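Trans-2-enoyl-CoA reductase [NADH] (Treponema denticola ATCC 35405, PDB 4GGO) catalyses the NADH-dependent reduction of the carbon-carbon double bond of trans-2-enoyl-CoA substrates such as crotonyl-CoA in fatty acid synthesis. Local coordinates at residues Ala320-Arg325 / Ile340-Leu345. Numbering follows the deposited sequence.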
loop_
_atom_site.group_PDB
_atom_site.type_symbol
_atom_site.label_atom_id
_atom_site.label_comp_id
_atom_site.label_asym_id
_atom_site.label_seq_id
_atom_site.Cartn_x
_atom_site.Cartn_y
_atom_site.Cartn_z
ATOM N N ALA A 320 2.637 2.135 -16.173
ATOM C CA ALA A 320 2.572 2.676 -17.525
ATOM C C ALA A 320 3.481 3.883 -17.754
ATOM O O ALA A 320 4.016 4.062 -18.848
ATOM C CB ALA A 320 1.134 3.024 -17.878
ATOM N N GLU A 321 3.657 4.707 -16.725
ATOM C CA GLU A 321 4.350 5.982 -16.890
ATOM C C GLU A 321 5.681 6.085 -16.144
ATOM O O GLU A 321 6.310 7.143 -16.146
ATOM C CB GLU A 321 3.434 7.140 -16.489
ATOM C CG GLU A 321 2.284 7.396 -17.451
ATOM C CD GLU A 321 2.712 8.181 -18.677
ATOM O OE1 GLU A 321 2.521 9.416 -18.689
ATOM O OE2 GLU A 321 3.240 7.566 -19.627
ATOM N N ARG A 322 6.104 5.000 -15.502
ATOM C CA ARG A 322 7.400 4.978 -14.826
ATOM C C ARG A 322 8.199 3.724 -15.171
ATOM O O ARG A 322 9.297 3.806 -15.718
ATOM C CB ARG A 322 7.236 5.076 -13.305
ATOM C CG ARG A 322 6.591 6.358 -12.804
ATOM C CD ARG A 322 7.465 7.575 -13.070
ATOM N NE ARG A 322 6.972 8.757 -12.370
ATOM C CZ ARG A 322 5.977 9.522 -12.806
ATOM N NH1 ARG A 322 5.364 9.228 -13.944
ATOM N NH2 ARG A 322 5.591 10.579 -12.103
ATOM N N LEU A 323 7.637 2.563 -14.847
ATOM C CA LEU A 323 8.345 1.298 -15.008
ATOM C C LEU A 323 8.442 0.856 -16.465
ATOM O O LEU A 323 9.516 0.483 -16.937
ATOM C CB LEU A 323 7.675 0.202 -14.175
ATOM C CG LEU A 323 7.508 0.486 -12.680
ATOM C CD1 LEU A 323 6.862 -0.701 -11.980
ATOM C CD2 LEU A 323 8.846 0.830 -12.044
ATOM N N TYR A 324 7.321 0.896 -17.176
ATOM C CA TYR A 324 7.276 0.385 -18.543
ATOM C C TYR A 324 6.822 1.454 -19.529
ATOM O O TYR A 324 5.671 1.466 -19.970
ATOM C CB TYR A 324 6.385 -0.859 -18.613
ATOM C CG TYR A 324 6.768 -1.903 -17.588
ATOM C CD1 TYR A 324 7.831 -2.768 -17.813
ATOM C CD2 TYR A 324 6.079 -2.013 -16.387
ATOM C CE1 TYR A 324 8.193 -3.717 -16.875
ATOM C CE2 TYR A 324 6.434 -2.957 -15.441
ATOM C CZ TYR A 324 7.490 -3.807 -15.691
ATOM O OH TYR A 324 7.845 -4.750 -14.754
ATOM N N ARG A 325 7.744 2.350 -19.867
ATOM C CA ARG A 325 7.468 3.460 -20.771
ATOM C C ARG A 325 7.984 3.179 -22.176
ATOM O O ARG A 325 8.875 2.353 -22.370
ATOM C CB ARG A 325 8.125 4.737 -20.250
ATOM C CG ARG A 325 7.621 5.198 -18.898
ATOM C CD ARG A 325 8.599 6.172 -18.270
ATOM N NE ARG A 325 8.917 7.284 -19.160
ATOM C CZ ARG A 325 8.280 8.450 -19.153
ATOM N NH1 ARG A 325 7.287 8.658 -18.300
ATOM N NH2 ARG A 325 8.636 9.409 -19.997
ATOM N N ILE A 340 5.442 9.224 -7.615
ATOM C CA ILE A 340 4.078 9.300 -8.128
ATOM C C ILE A 340 3.186 10.053 -7.148
ATOM O O ILE A 340 1.958 10.009 -7.240
ATOM C CB ILE A 340 3.483 7.918 -8.469
ATOM C CG1 ILE A 340 3.439 7.021 -7.232
ATOM C CG2 ILE A 340 4.276 7.261 -9.593
ATOM C CD1 ILE A 340 2.780 5.679 -7.484
ATOM N N ASP A 341 3.822 10.745 -6.209
ATOM C CA ASP A 341 3.133 11.704 -5.357
ATOM C C ASP A 341 3.301 13.093 -5.964
ATOM O O ASP A 341 3.072 14.109 -5.306
ATOM C CB ASP A 341 3.704 11.674 -3.937
ATOM C CG ASP A 341 5.180 12.023 -3.891
ATOM O OD1 ASP A 341 5.869 11.872 -4.922
ATOM O OD2 ASP A 341 5.657 12.447 -2.818
ATOM N N ASP A 342 3.708 13.121 -7.229
ATOM C CA ASP A 342 4.004 14.372 -7.919
ATOM C C ASP A 342 2.764 15.240 -8.131
ATOM O O ASP A 342 2.854 16.465 -8.126
ATOM C CB ASP A 342 4.730 14.108 -9.244
ATOM C CG ASP A 342 4.015 13.090 -10.116
ATOM O OD1 ASP A 342 3.172 12.331 -9.594
ATOM O OD2 ASP A 342 4.305 13.043 -11.329
ATOM N N TRP A 343 1.609 14.608 -8.310
ATOM C CA TRP A 343 0.359 15.349 -8.445
ATOM C C TRP A 343 -0.095 15.890 -7.091
ATOM O O TRP A 343 -0.630 16.993 -7.003
ATOM C CB TRP A 343 -0.735 14.469 -9.054
ATOM C CG TRP A 343 -0.454 14.032 -10.463
ATOM C CD1 TRP A 343 0.619 14.377 -11.234
ATOM C CD2 TRP A 343 -1.268 13.173 -11.269
ATOM N NE1 TRP A 343 0.525 13.782 -12.471
ATOM C CE2 TRP A 343 -0.625 13.037 -12.517
ATOM C CE3 TRP A 343 -2.479 12.506 -11.058
ATOM C CZ2 TRP A 343 -1.151 12.259 -13.546
ATOM C CZ3 TRP A 343 -2.998 11.733 -12.083
ATOM C CH2 TRP A 343 -2.336 11.618 -13.310
ATOM N N GLU A 344 0.117 15.104 -6.038
ATOM C CA GLU A 344 -0.235 15.530 -4.687
ATOM C C GLU A 344 0.592 16.732 -4.250
ATOM O O GLU A 344 0.066 17.687 -3.678
ATOM C CB GLU A 344 -0.049 14.385 -3.684
ATOM C CG GLU A 344 -0.092 14.842 -2.227
ATOM C CD GLU A 344 -0.024 13.691 -1.241
ATOM O OE1 GLU A 344 -0.088 12.528 -1.683
ATOM O OE2 GLU A 344 0.084 13.950 -0.022
ATOM N N LEU A 345 1.891 16.682 -4.523
ATOM C CA LEU A 345 2.801 17.714 -4.044
ATOM C C LEU A 345 3.002 18.851 -5.040
ATOM O O LEU A 345 3.925 19.653 -4.893
ATOM C CB LEU A 345 4.146 17.107 -3.644
ATOM C CG LEU A 345 4.101 16.156 -2.447
ATOM C CD1 LEU A 345 5.492 15.633 -2.129
ATOM C CD2 LEU A 345 3.491 16.849 -1.233
#
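Arg-322 and Asp-342 form a salt bridge between the end of helix 311-323 and the loop that follows strand 338-339, the outermost strand on its side of the parallel Rossmann-type sheet. Arg-322 NH2 lies 2.9 Å from Asp-342 OD2. The carboxylate sits at the edge of the guanidinium, with the two planes 90° apart. As a hydrogen bond the pair is weak, bent to 120° at the hydrogen. NH2 also donates to the carbonyl O of Arg-339. The other terminal nitrogen turns back to its own helix end: Arg-322 NH1 reaches Glu-321 O at 3.2 Å. Arg-325 NH1 binds the same Glu-321 O at 2.8 Å, from the opposite face of the carbonyl plane. This oxygen, at the last turn of the helix, thus has two arginine donors. With the Arg-322 chain bent at chi2 (-66°), its CG and NE both come against Ile-340 CG2, which sits over one guanidinium face toward the rim. Ile-340 CG2 is 4.1 Å from Arg-322 NE. Ile-340 CG2 is also 4.1 Å from Arg-322 CG. Both oxygens of Asp-342 are engaged. Asp-342 OD1 forms a salt bridge with Arg-317, five residues before Arg-322 on the same helix, and takes a weak bond from Trp-343 N at 3.0 Å. Further along the loop, Glu-344 OE2 is hydrogen-bonded to Tyr-234 OH, a substrate-binding residue. The weak angle suggests that charge attraction, with some packing by Ile-340, carries the link: two helix arginines share one aspartate, and their positive charge would be expected to favour its ionised form.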